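Local atomic coordinates of toxin protein (Yersinia entomophaga, PDB entry 6AQK), a protein that probably transfers ADP-ribose from NAD+ to a target molecule, as the C-terminal toxin domain of an RHS protein of an insect-associated bacterium. Residues Q38-I42 and N53-K57; G105-I110 and K159-W163; S113-L117 and L137-L143; Q199-R205 and H218-K223. All blocks are in the same frame, centred on the assembly; numbering follows the deposited sequence.

Contact 1: residues Q38-I42 and N53-K57; sequences QKLNI and NFISK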
loop_
_atom_site.group_PDB
_atom_site.type_symbol
_atom_site.label_atom_id
_atom_site.label_comp_id
_atom_site.label_asym_id
_atom_site.label_seq_id
_atom_site.Cartn_x
_atom_site.Cartn_y
_atom_site.Cartn_z
ATOM N N GLN A 38 5.524 -10.347 5.786
ATOM C CA GLN A 38 6.472 -10.249 4.664
ATOM C C GLN A 38 7.829 -10.785 5.058
ATOM O O GLN A 38 8.431 -11.594 4.322
ATOM C CB GLN A 38 6.709 -8.816 4.166
ATOM C CG GLN A 38 5.493 -8.075 3.669
ATOM C CD GLN A 38 5.840 -6.651 3.248
ATOM O OE1 GLN A 38 5.314 -5.682 3.788
ATOM N NE2 GLN A 38 6.745 -6.524 2.277
ATOM N N LYS A 39 8.312 -10.333 6.207
ATOM C CA LYS A 39 9.689 -10.623 6.658
ATOM C C LYS A 39 9.845 -12.105 6.939
ATOM O O LYS A 39 10.941 -12.649 6.815
ATOM C CB LYS A 39 10.126 -9.818 7.912
ATOM C CG LYS A 39 10.365 -8.298 7.799
ATOM C CD LYS A 39 10.681 -7.835 6.405
ATOM C CE LYS A 39 10.821 -6.318 6.311
ATOM N NZ LYS A 39 11.940 -5.770 7.138
ATOM N N LEU A 40 8.771 -12.777 7.311
ATOM C CA LEU A 40 8.882 -14.159 7.645
ATOM C C LEU A 40 8.368 -15.035 6.520
ATOM O O LEU A 40 8.154 -16.171 6.766
ATOM C CB LEU A 40 8.145 -14.468 8.957
ATOM C CG LEU A 40 8.812 -13.807 10.196
ATOM C CD1 LEU A 40 7.956 -13.987 11.466
ATOM C CD2 LEU A 40 10.211 -14.381 10.427
ATOM N N ASN A 41 8.121 -14.469 5.340
ATOM C CA ASN A 41 7.539 -15.198 4.231
ATOM C C ASN A 41 6.311 -16.036 4.577
ATOM O O ASN A 41 6.149 -17.135 4.097
ATOM C CB ASN A 41 8.684 -16.025 3.581
ATOM C CG ASN A 41 9.852 -15.149 3.181
ATOM O OD1 ASN A 41 10.957 -15.352 3.625
ATOM N ND2 ASN A 41 9.588 -14.110 2.392
ATOM N N ILE A 42 5.412 -15.521 5.415
ATOM C CA ILE A 42 4.198 -16.267 5.739
ATOM C C ILE A 42 3.217 -16.129 4.558
ATOM O O ILE A 42 2.956 -15.001 4.103
ATOM C CB ILE A 42 3.489 -15.686 6.991
ATOM C CG1 ILE A 42 4.382 -15.611 8.249
ATOM C CG2 ILE A 42 2.203 -16.424 7.243
ATOM C CD1 ILE A 42 4.816 -16.923 8.808
ATOM N N ASN A 53 7.737 -17.099 17.257
ATOM C CA ASN A 53 8.661 -16.385 16.430
ATOM C C ASN A 53 7.962 -15.188 15.743
ATOM O O ASN A 53 8.593 -14.157 15.566
ATOM C CB ASN A 53 9.338 -17.268 15.352
ATOM C CG ASN A 53 10.533 -16.570 14.768
ATOM O OD1 ASN A 53 11.316 -15.994 15.523
ATOM N ND2 ASN A 53 10.632 -16.504 13.412
ATOM N N PHE A 54 6.723 -15.387 15.296
ATOM C CA PHE A 54 6.002 -14.300 14.641
ATOM C C PHE A 54 5.867 -13.114 15.600
ATOM O O PHE A 54 6.191 -11.933 15.292
ATOM C CB PHE A 54 4.647 -14.777 14.126
ATOM C CG PHE A 54 3.895 -13.696 13.414
ATOM C CD1 PHE A 54 4.121 -13.460 12.069
ATOM C CD2 PHE A 54 3.069 -12.841 14.117
ATOM C CE1 PHE A 54 3.470 -12.414 11.439
ATOM C CE2 PHE A 54 2.449 -11.756 13.487
ATOM C CZ PHE A 54 2.642 -11.575 12.167
ATOM N N ILE A 55 5.393 -13.417 16.796
ATOM C CA ILE A 55 5.157 -12.385 17.783
ATOM C C ILE A 55 6.409 -11.621 18.076
ATOM O O ILE A 55 6.394 -10.374 18.130
ATOM C CB ILE A 55 4.471 -12.969 19.043
ATOM C CG1 ILE A 55 3.021 -13.318 18.698
ATOM C CG2 ILE A 55 4.482 -11.964 20.180
ATOM C CD1 ILE A 55 2.357 -14.351 19.609
ATOM N N SER A 56 7.519 -12.345 18.216
ATOM C CA SER A 56 8.795 -11.727 18.492
ATOM C C SER A 56 9.263 -10.690 17.417
ATOM O O SER A 56 9.633 -9.524 17.701
ATOM C CB SER A 56 9.830 -12.829 18.708
ATOM O OG SER A 56 11.073 -12.202 18.919
ATOM N N LYS A 57 9.143 -11.103 16.164
ATOM C CA LYS A 57 9.433 -10.236 15.044
ATOM C C LYS A 57 8.468 -9.059 14.986
ATOM O O LYS A 57 8.867 -7.919 14.790
ATOM C CB LYS A 57 9.289 -11.054 13.735
ATOM C CG LYS A 57 9.715 -10.310 12.465
ATOM C CD LYS A 57 11.121 -9.717 12.615
ATOM C CE LYS A 57 11.976 -10.028 11.413
ATOM N NZ LYS A 57 13.386 -9.709 11.750
#

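Contact 2: residues G105-I110 and K159-W163; sequences GDTPVI and KTIMW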
loop_
_atom_site.group_PDB
_atom_site.type_symbol
_atom_site.label_atom_id
_atom_site.label_comp_id
_atom_site.label_asym_id
_atom_site.label_seq_id
_atom_site.Cartn_x
_atom_site.Cartn_y
_atom_site.Cartn_z
ATOM N N GLY A 105 1.039 7.893 -2.805
ATOM C CA GLY A 105 2.336 8.417 -2.525
ATOM C C GLY A 105 3.028 7.522 -1.531
ATOM O O GLY A 105 2.407 7.049 -0.598
ATOM N N ASP A 106 4.270 7.180 -1.801
ATOM C CA ASP A 106 5.128 6.407 -0.870
ATOM C C ASP A 106 6.516 7.071 -0.766
ATOM O O ASP A 106 7.066 7.667 -1.717
ATOM C CB ASP A 106 5.270 4.903 -1.277
ATOM C CG ASP A 106 4.136 3.989 -0.721
ATOM O OD1 ASP A 106 3.828 4.052 0.519
ATOM O OD2 ASP A 106 3.545 3.239 -1.533
ATOM N N THR A 107 7.114 6.877 0.381
ATOM C CA THR A 107 8.479 7.231 0.587
ATOM C C THR A 107 9.417 6.143 0.043
ATOM O O THR A 107 8.977 5.019 -0.312
ATOM C CB THR A 107 8.815 7.410 2.085
ATOM O OG1 THR A 107 8.913 6.130 2.691
ATOM C CG2 THR A 107 7.762 8.272 2.781
ATOM N N PRO A 108 10.730 6.445 -0.003
ATOM C CA PRO A 108 11.661 5.463 -0.555
ATOM C C PRO A 108 11.766 4.189 0.291
ATOM O O PRO A 108 12.308 3.241 -0.185
ATOM C CB PRO A 108 12.994 6.237 -0.606
ATOM C CG PRO A 108 12.544 7.615 -0.899
ATOM C CD PRO A 108 11.321 7.808 -0.047
ATOM N N VAL A 109 11.219 4.176 1.510
ATOM C CA VAL A 109 11.194 2.931 2.353
ATOM C C VAL A 109 10.654 1.716 1.583
ATOM O O VAL A 109 11.020 0.570 1.902
ATOM C CB VAL A 109 10.302 3.091 3.620
ATOM C CG1 VAL A 109 10.251 1.804 4.440
ATOM C CG2 VAL A 109 10.849 4.169 4.511
ATOM N N ILE A 110 9.722 1.921 0.646
ATOM C CA ILE A 110 9.113 0.803 -0.043
ATOM C C ILE A 110 10.053 0.064 -1.003
ATOM O O ILE A 110 9.770 -1.054 -1.387
ATOM C CB ILE A 110 7.745 1.195 -0.748
ATOM C CG1 ILE A 110 7.960 2.087 -1.958
ATOM C CG2 ILE A 110 6.722 1.743 0.278
ATOM C CD1 ILE A 110 6.771 2.127 -2.874
ATOM N N LYS A 159 5.434 13.060 -1.932
ATOM C CA LYS A 159 6.153 11.795 -1.801
ATOM C C LYS A 159 7.075 11.526 -2.947
ATOM O O LYS A 159 6.774 11.876 -4.093
ATOM C CB LYS A 159 5.156 10.626 -1.696
ATOM C CG LYS A 159 4.253 10.753 -0.513
ATOM C CD LYS A 159 4.915 10.219 0.698
ATOM C CE LYS A 159 3.961 10.122 1.909
ATOM N NZ LYS A 159 3.582 11.496 2.281
ATOM N N THR A 160 8.174 10.852 -2.641
ATOM C CA THR A 160 9.186 10.564 -3.633
ATOM C C THR A 160 8.669 9.639 -4.742
ATOM O O THR A 160 9.073 9.759 -5.925
ATOM C CB THR A 160 10.482 10.047 -2.964
ATOM O OG1 THR A 160 10.913 11.008 -1.998
ATOM C CG2 THR A 160 11.602 9.803 -3.973
ATOM N N ILE A 161 7.826 8.681 -4.369
ATOM C CA ILE A 161 7.312 7.683 -5.309
ATOM C C ILE A 161 5.803 7.888 -5.394
ATOM O O ILE A 161 5.107 8.060 -4.387
ATOM C CB ILE A 161 7.626 6.253 -4.802
ATOM C CG1 ILE A 161 9.148 6.105 -4.691
ATOM C CG2 ILE A 161 7.026 5.178 -5.712
ATOM C CD1 ILE A 161 9.639 4.954 -3.875
ATOM N N MET A 162 5.279 7.875 -6.606
ATOM C CA MET A 162 3.847 7.906 -6.785
ATOM C C MET A 162 3.427 6.708 -7.634
ATOM O O MET A 162 4.007 6.440 -8.684
ATOM C CB MET A 162 3.339 9.178 -7.459
ATOM C CG MET A 162 1.823 9.290 -7.467
ATOM S SD MET A 162 1.127 10.641 -8.509
ATOM C CE MET A 162 1.188 9.787 -10.051
ATOM N N TRP A 163 2.400 6.007 -7.201
ATOM C CA TRP A 163 1.761 5.025 -8.030
ATOM C C TRP A 163 0.577 5.636 -8.775
ATOM O O TRP A 163 -0.176 6.418 -8.235
ATOM C CB TRP A 163 1.192 3.899 -7.175
ATOM C CG TRP A 163 2.065 3.230 -6.166
ATOM C CD1 TRP A 163 2.529 3.746 -4.994
ATOM C CD2 TRP A 163 2.510 1.821 -6.181
ATOM N NE1 TRP A 163 3.231 2.793 -4.283
ATOM C CE2 TRP A 163 3.229 1.607 -4.974
ATOM C CE3 TRP A 163 2.386 0.760 -7.080
ATOM C CZ2 TRP A 163 3.770 0.373 -4.643
ATOM C CZ3 TRP A 163 2.905 -0.468 -6.734
ATOM C CH2 TRP A 163 3.628 -0.637 -5.537
#

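Contact 3: residues S113-L117 and L137-L143; sequences SYSWL and LEIKSPL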
loop_
_atom_site.group_PDB
_atom_site.type_symbol
_atom_site.label_atom_id
_atom_site.label_comp_id
_atom_site.label_asym_id
_atom_site.label_seq_id
_atom_site.Cartn_x
_atom_site.Cartn_y
_atom_site.Cartn_z
ATOM N N SER A 113 10.720 -3.336 0.121
ATOM C CA SER A 113 9.729 -4.373 -0.084
ATOM C C SER A 113 9.648 -4.855 -1.508
ATOM O O SER A 113 9.022 -5.848 -1.743
ATOM C CB SER A 113 8.306 -3.890 0.249
ATOM O OG SER A 113 8.177 -3.548 1.584
ATOM N N TYR A 114 10.173 -4.103 -2.455
ATOM C CA TYR A 114 9.978 -4.389 -3.876
ATOM C C TYR A 114 11.345 -4.329 -4.548
ATOM O O TYR A 114 11.901 -3.249 -4.781
ATOM C CB TYR A 114 9.051 -3.348 -4.502
ATOM C CG TYR A 114 7.659 -3.278 -3.879
ATOM C CD1 TYR A 114 6.763 -4.359 -3.949
ATOM C CD2 TYR A 114 7.224 -2.114 -3.289
ATOM C CE1 TYR A 114 5.499 -4.251 -3.445
ATOM C CE2 TYR A 114 5.955 -2.029 -2.741
ATOM C CZ TYR A 114 5.107 -3.112 -2.802
ATOM O OH TYR A 114 3.840 -2.931 -2.252
ATOM N N SER A 115 11.918 -5.499 -4.785
ATOM C CA SER A 115 13.327 -5.576 -5.291
ATOM C C SER A 115 13.484 -4.974 -6.701
ATOM O O SER A 115 14.537 -4.410 -7.052
ATOM C CB SER A 115 13.818 -7.039 -5.257
ATOM O OG SER A 115 13.086 -7.872 -6.109
ATOM N N TRP A 116 12.422 -5.096 -7.487
ATOM C CA TRP A 116 12.341 -4.488 -8.845
ATOM C C TRP A 116 12.381 -2.971 -8.793
ATOM O O TRP A 116 13.019 -2.329 -9.643
ATOM C CB TRP A 116 11.118 -4.961 -9.601
ATOM C CG TRP A 116 9.796 -5.021 -8.783
ATOM C CD1 TRP A 116 9.340 -6.081 -8.047
ATOM C CD2 TRP A 116 8.814 -3.972 -8.617
ATOM N NE1 TRP A 116 8.121 -5.764 -7.436
ATOM C CE2 TRP A 116 7.792 -4.471 -7.791
ATOM C CE3 TRP A 116 8.689 -2.665 -9.112
ATOM C CZ2 TRP A 116 6.697 -3.706 -7.436
ATOM C CZ3 TRP A 116 7.626 -1.926 -8.753
ATOM C CH2 TRP A 116 6.624 -2.434 -7.940
ATOM N N LEU A 117 11.779 -2.412 -7.745
ATOM C CA LEU A 117 11.812 -0.988 -7.557
ATOM C C LEU A 117 13.193 -0.520 -7.102
ATOM O O LEU A 117 13.766 0.427 -7.681
ATOM C CB LEU A 117 10.718 -0.569 -6.574
ATOM C CG LEU A 117 10.610 0.918 -6.273
ATOM C CD1 LEU A 117 10.284 1.670 -7.564
ATOM C CD2 LEU A 117 9.576 1.145 -5.149
ATOM N N LEU A 137 4.605 -7.369 -14.490
ATOM C CA LEU A 137 4.845 -8.174 -13.321
ATOM C C LEU A 137 3.549 -8.187 -12.492
ATOM O O LEU A 137 3.017 -7.125 -12.115
ATOM C CB LEU A 137 6.063 -7.604 -12.577
ATOM C CG LEU A 137 6.418 -8.222 -11.227
ATOM C CD1 LEU A 137 6.908 -9.623 -11.444
ATOM C CD2 LEU A 137 7.412 -7.400 -10.416
ATOM N N GLU A 138 3.043 -9.388 -12.192
ATOM C CA GLU A 138 1.896 -9.528 -11.323
ATOM C C GLU A 138 2.371 -9.752 -9.888
ATOM O O GLU A 138 3.265 -10.576 -9.627
ATOM C CB GLU A 138 0.948 -10.629 -11.790
ATOM C CG GLU A 138 -0.233 -10.848 -10.842
ATOM C CD GLU A 138 -1.325 -11.744 -11.382
ATOM O OE1 GLU A 138 -1.609 -11.677 -12.601
ATOM O OE2 GLU A 138 -1.923 -12.492 -10.567
ATOM N N ILE A 139 1.789 -8.992 -8.957
ATOM C CA ILE A 139 2.121 -9.128 -7.557
ATOM C C ILE A 139 0.824 -9.184 -6.729
ATOM O O ILE A 139 -0.238 -8.695 -7.155
ATOM C CB ILE A 139 3.062 -7.995 -7.053
ATOM C CG1 ILE A 139 2.407 -6.650 -7.041
ATOM C CG2 ILE A 139 4.372 -7.870 -7.855
ATOM C CD1 ILE A 139 3.103 -5.689 -6.090
ATOM N N LYS A 140 0.922 -9.796 -5.552
ATOM C CA LYS A 140 -0.109 -9.736 -4.547
ATOM C C LYS A 140 0.363 -8.723 -3.497
ATOM O O LYS A 140 1.417 -8.865 -2.965
ATOM C CB LYS A 140 -0.285 -11.097 -3.835
ATOM C CG LYS A 140 -0.885 -12.219 -4.634
ATOM C CD LYS A 140 -1.050 -13.460 -3.726
ATOM C CE LYS A 140 -1.552 -14.682 -4.504
ATOM N NZ LYS A 140 -2.627 -14.332 -5.501
ATOM N N SER A 141 -0.450 -7.735 -3.178
ATOM C CA SER A 141 0.037 -6.592 -2.451
ATOM C C SER A 141 0.217 -7.077 -1.006
ATOM O O SER A 141 -0.627 -7.830 -0.481
ATOM C CB SER A 141 -0.958 -5.461 -2.528
ATOM O OG SER A 141 -0.564 -4.462 -1.629
ATOM N N PRO A 142 1.331 -6.706 -0.398
ATOM C CA PRO A 142 1.592 -7.206 0.936
ATOM C C PRO A 142 1.070 -6.317 2.022
ATOM O O PRO A 142 1.477 -6.490 3.209
ATOM C CB PRO A 142 3.134 -7.256 0.982
ATOM C CG PRO A 142 3.533 -6.077 0.190
ATOM C CD PRO A 142 2.505 -5.986 -0.945
ATOM N N LEU A 143 0.247 -5.331 1.680
ATOM C CA LEU A 143 -0.491 -4.518 2.687
ATOM C C LEU A 143 -1.919 -4.295 2.244
ATOM O O LEU A 143 -2.312 -4.495 1.043
ATOM C CB LEU A 143 0.196 -3.158 2.925
ATOM C CG LEU A 143 0.160 -2.191 1.728
ATOM C CD1 LEU A 143 0.407 -0.759 2.112
ATOM C CD2 LEU A 143 1.167 -2.643 0.646
HETATM O O HOH W 1 1.675 -3.813 -3.598
#

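Contact 4: residues Q199-R205 and H218-K223; sequences QYLPEGR and HRYIIK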
loop_
_atom_site.group_PDB
_atom_site.type_symbol
_atom_site.label_atom_id
_atom_site.label_comp_id
_atom_site.label_asym_id
_atom_site.label_seq_id
_atom_site.Cartn_x
_atom_site.Cartn_y
_atom_site.Cartn_z
ATOM N N GLN A 199 8.817 4.623 -14.151
ATOM C CA GLN A 199 9.413 5.874 -14.718
ATOM C C GLN A 199 10.260 6.624 -13.720
ATOM O O GLN A 199 9.893 6.777 -12.534
ATOM C CB GLN A 199 8.384 6.876 -15.159
ATOM C CG GLN A 199 7.349 6.363 -16.114
ATOM C CD GLN A 199 6.312 7.451 -16.501
ATOM O OE1 GLN A 199 5.222 7.093 -16.816
ATOM N NE2 GLN A 199 6.693 8.803 -16.473
ATOM N N TYR A 200 11.354 7.189 -14.218
ATOM C CA TYR A 200 12.209 8.041 -13.426
ATOM C C TYR A 200 12.085 9.477 -13.928
ATOM O O TYR A 200 12.065 9.754 -15.137
ATOM C CB TYR A 200 13.684 7.592 -13.520
ATOM C CG TYR A 200 14.647 8.646 -13.054
ATOM C CD1 TYR A 200 14.738 8.999 -11.695
ATOM C CD2 TYR A 200 15.445 9.340 -13.966
ATOM C CE1 TYR A 200 15.642 9.979 -11.252
ATOM C CE2 TYR A 200 16.334 10.316 -13.539
ATOM C CZ TYR A 200 16.444 10.634 -12.204
ATOM O OH TYR A 200 17.306 11.605 -11.819
ATOM N N LEU A 201 12.059 10.374 -12.978
ATOM C CA LEU A 201 11.836 11.792 -13.237
ATOM C C LEU A 201 12.943 12.569 -12.565
ATOM O O LEU A 201 12.983 12.734 -11.312
ATOM C CB LEU A 201 10.450 12.229 -12.730
ATOM C CG LEU A 201 9.170 11.732 -13.448
ATOM C CD1 LEU A 201 7.944 12.123 -12.631
ATOM C CD2 LEU A 201 9.025 12.198 -14.894
ATOM N N PRO A 202 13.863 13.118 -13.360
ATOM C CA PRO A 202 14.815 14.069 -12.729
ATOM C C PRO A 202 14.182 15.233 -11.928
ATOM O O PRO A 202 13.018 15.556 -12.065
ATOM C CB PRO A 202 15.619 14.635 -13.938
ATOM C CG PRO A 202 15.384 13.672 -15.058
ATOM C CD PRO A 202 14.030 13.024 -14.813
ATOM N N GLU A 203 14.964 15.844 -11.075
ATOM C CA GLU A 203 14.601 17.103 -10.405
ATOM C C GLU A 203 14.004 18.125 -11.341
ATOM O O GLU A 203 14.451 18.273 -12.464
ATOM C CB GLU A 203 15.841 17.742 -9.766
ATOM C CG GLU A 203 16.371 17.044 -8.530
ATOM C CD GLU A 203 15.442 17.140 -7.339
ATOM O OE1 GLU A 203 14.541 18.016 -7.319
ATOM O OE2 GLU A 203 15.610 16.319 -6.420
ATOM N N GLY A 204 12.948 18.781 -10.915
ATOM C CA GLY A 204 12.244 19.708 -11.811
ATOM C C GLY A 204 11.293 19.119 -12.828
ATOM O O GLY A 204 10.478 19.859 -13.360
ATOM N N ARG A 205 11.343 17.811 -13.089
ATOM C CA ARG A 205 10.481 17.168 -14.089
ATOM C C ARG A 205 9.217 16.643 -13.394
ATOM O O ARG A 205 9.272 16.334 -12.188
ATOM C CB ARG A 205 11.202 16.015 -14.763
ATOM C CG ARG A 205 12.460 16.424 -15.534
ATOM C CD ARG A 205 12.175 17.411 -16.675
ATOM N NE ARG A 205 11.230 16.881 -17.637
ATOM C CZ ARG A 205 11.490 16.023 -18.610
ATOM N NH1 ARG A 205 12.715 15.568 -18.817
ATOM N NH2 ARG A 205 10.487 15.617 -19.402
ATOM N N HIS A 218 7.799 13.968 -7.136
ATOM C CA HIS A 218 7.989 12.537 -7.388
ATOM C C HIS A 218 9.259 12.326 -8.244
ATOM O O HIS A 218 9.389 12.851 -9.331
ATOM C CB HIS A 218 6.766 11.953 -8.146
ATOM C CG HIS A 218 5.450 12.360 -7.578
ATOM N ND1 HIS A 218 5.189 12.312 -6.225
ATOM C CD2 HIS A 218 4.317 12.831 -8.163
ATOM C CE1 HIS A 218 3.963 12.744 -5.999
ATOM N NE2 HIS A 218 3.414 13.082 -7.158
ATOM N N ARG A 219 10.160 11.496 -7.791
ATOM C CA ARG A 219 11.262 11.013 -8.634
ATOM C C ARG A 219 10.913 9.727 -9.371
ATOM O O ARG A 219 11.567 9.386 -10.354
ATOM C CB ARG A 219 12.580 10.865 -7.795
ATOM C CG ARG A 219 12.942 12.121 -6.974
ATOM C CD ARG A 219 13.634 13.200 -7.834
ATOM N NE ARG A 219 12.855 13.834 -8.902
ATOM C CZ ARG A 219 11.987 14.848 -8.731
ATOM N NH1 ARG A 219 11.318 15.321 -9.767
ATOM N NH2 ARG A 219 11.728 15.378 -7.530
ATOM N N TYR A 220 9.948 8.954 -8.872
ATOM C CA TYR A 220 9.601 7.659 -9.450
ATOM C C TYR A 220 8.070 7.502 -9.539
ATOM O O TYR A 220 7.347 7.849 -8.604
ATOM C CB TYR A 220 10.136 6.479 -8.614
ATOM C CG TYR A 220 11.610 6.547 -8.585
ATOM C CD1 TYR A 220 12.332 6.095 -9.669
ATOM C CD2 TYR A 220 12.276 7.197 -7.558
ATOM C CE1 TYR A 220 13.705 6.225 -9.714
ATOM C CE2 TYR A 220 13.673 7.367 -7.580
ATOM C CZ TYR A 220 14.369 6.871 -8.690
ATOM O OH TYR A 220 15.748 6.985 -8.825
ATOM N N ILE A 221 7.627 7.027 -10.695
ATOM C CA ILE A 221 6.248 6.672 -10.955
ATOM C C ILE A 221 6.120 5.190 -11.232
ATOM O O ILE A 221 6.815 4.619 -12.098
ATOM C CB ILE A 221 5.645 7.446 -12.145
ATOM C CG1 ILE A 221 5.941 8.974 -12.022
ATOM C CG2 ILE A 221 4.136 7.140 -12.247
ATOM C CD1 ILE A 221 5.308 9.723 -10.831
ATOM N N ILE A 222 5.253 4.560 -10.472
ATOM C CA ILE A 222 4.891 3.167 -10.735
ATOM C C ILE A 222 3.506 3.171 -11.362
ATOM O O ILE A 222 2.565 3.531 -10.742
ATOM C CB ILE A 222 4.905 2.311 -9.476
ATOM C CG1 ILE A 222 6.239 2.460 -8.722
ATOM C CG2 ILE A 222 4.597 0.891 -9.862
ATOM C CD1 ILE A 222 6.178 1.822 -7.340
ATOM N N LYS A 223 3.386 2.716 -12.610
ATOM C CA LYS A 223 2.106 2.475 -13.244
ATOM C C LYS A 223 1.737 0.998 -13.080
ATOM O O LYS A 223 2.522 0.116 -13.391
ATOM C CB LYS A 223 2.187 2.777 -14.745
ATOM C CG LYS A 223 2.536 4.241 -14.977
ATOM C CD LYS A 223 2.334 4.719 -16.410
ATOM C CE LYS A 223 0.870 4.825 -16.811
ATOM N NZ LYS A 223 0.841 5.045 -18.302
HETATM O O HOH W 2 7.971 15.063 -10.224
#

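Contact 1: residues Q38-I42 and N53-K57
N53 lies near the start of helix 51-63, its backbone N hydrogen-bonded to D50, the residue just ahead of the helix. The N53 side-chain amide reaches across to the end of helix 27-39, where N53 ND2 sits 3.7 Å from L40 CD2, a van der Waals contact. One residue on, F54 brings its backbone and its ring against the same leucine: L40 CD1 is 3.7 Å from F54 CA and 3.9 Å from F54 CD1. The ring is also approached by I42, with CG1 4.4 Å from F54 CD1, and it turns inward to meet F33 edge-to-face and to touch A36 and L37 of helix 27-39. I55 and S56 point their side chains elsewhere, so the next meeting comes a full helical turn after N53, at K57. Here the lysine acts through its methylenes: CB lies 3.9 Å from L40 CD1, and CE lies 4.0 Å from K39 CB, while NZ makes a long, weak ion pair with E60. L40 thus rests on N53, F54 and K57, a ridge one turn long. Helix 27-39 stops just before L40: N41, with positive phi, is the C' residue of a Schellman motif, N41 N bonding to Q38 O (3.1 Å) and I42 N to L37 O, so the arrangement is a Schellman-terminated helix end packed on the side of the next helix.

Contact 2: residues G105-I110 and K159-W163
I161, D106 and G105 lose the most surface where the end of strand 101-106 lies antiparallel to the start of strand 161-167. D106 and I161 form a hydrogen-bonded pair, with D106 N to I161 O and I161 N to D106 O both at 2.9 Å. The I161 side chain spreads from this pair under the turn that follows strand 101-106: its CD1 lies 3.6 Å from T107 O, 3.9 Å from P108 CA and 3.8 Å from I110 CG1, and the same isoleucine touches L117 of helix 115-124. The D106 carboxylate is on the same sheet face, where OD2 accepts from W163 NE1 (2.8 Å), in the plane of the indole, and is also salt-bridged to R104. R104 and G105 belong to a Phe-Arg-Gly sequence that resembles the first-strand arginine motif of R-S-E class ADP-ribosyltransferases, so R104, which D106 pairs with, may be the NAD+-pocket arginine of that class, although no nucleotide is bound here. G105 faces M162 as a non-hydrogen-bonded pair and sends CA to I161 O in a CA-H...O contact of 3.4 Å. With K159 folded as it is, a CB on G105 would clash with K159 CG, which lies 3.6 Å from G105 C; K159 NZ goes on to Y155 O. Beyond the pair the chain leaves the sheet through an ST turn, V109 N donating to T107 OG1 at 3.2 Å.

Contact 3: residues S113-L117 and L137-L143
Two aromatic side chains at the start of helix 115-124 stand over a row of aliphatic bumps on strand 131-140 and the loop after it. The backbones remain far apart, W116 CA and L137 CA, the nearest such pair, being 9.5 Å from each other, so the gap is bridged by side chains and one water. L137 presents its CD2 methyl to the face of W116: it sits 3.5 Å from the centroid of the five-membered ring and 21° off the normal, a CH-pi contact, and 3.3 Å from W116 CD1. Two residues along, I139 pushes CD1 into the notch between the rings, 3.8 Å from Y114 CE1 and 4.3 Å from W116 CZ2, where it meets the indole at its edge. The tip of Y114 then reaches the chain beyond the strand, its OH 3.6 Å from P142 CD and 4.0 Å from L143 CD2. A hollow left beside this hydroxyl is occupied by the water, 2.7 Å from Y114 OH and 3.1 Å from S141 OG. W116 also lies on I195 and L198 of the adjoining strand 192-200. The arrangement is that of an alpha/beta layer, with the N-terminal end of a helix seated on the edge strand of the five-stranded sheet.

Contact 4: residues Q199-R205 and H218-K223
Q199 N donates to I221 O and I221 N to Q199 O, both at 2.9 Å; past the Y200-Y220 non-hydrogen-bonded pair, L201 N donates to R219 O (2.8 Å). Two CA-H...O contacts share these acceptors: Y220 CA to Q199 O (3.2 Å) and Y200 CA to R219 O (3.4 Å). Past the strand ends, R219 NE gives a nearly straight bond to L201 O (2.7 Å), NH1 a weak one to P202 O (2.9 Å), and NH2 bonds to T216 O; E203 OE1 makes a long salt bridge with R219 NH2 (3.9 Å), out of the guanidinium plane and so of charge only. P202 O also accepts R205 N (3.0 Å), closing a type II turn with G204 third. A water lies within hydrogen-bonding distance of R205 O (2.7 Å) and H218 O (2.8 Å), though acceptors around it outnumber its protons. Side-chain groups find partners further off, Y200 OH at K127 O, R205 NH2 at D209 and H218 ND1 at K159 O. This is a beta hairpin with a long connection between neighbouring antiparallel strands of the mixed sheet, R219 bonding to the start of that connection.

Contact 1 comes first along the chain, contact 2 encloses contact 3, and contact 4 follows. Contacts 2, 3 and 4 share the five-stranded mixed sheet: contact 2 joins an outer strand to 161-167, contact 4 pairs the central strand 220-226 with 192-200, and contact 3 lays helix 115-124 on the other outer strand. Their centres lie 10 to 18 Å apart, joined by an apolar core of I110, I161, W163, W116, L117 and I222; T160-R219 and K159-H218 bonds also link contacts 2 and 4. Contact 1, its centre about 33 Å from that of contact 4, belongs to the N-terminal helices; its Q38 packs on S113 and P142 of contact 3. Helices and sheet thus form one compact domain, consistent with an ADP-ribosyltransferase.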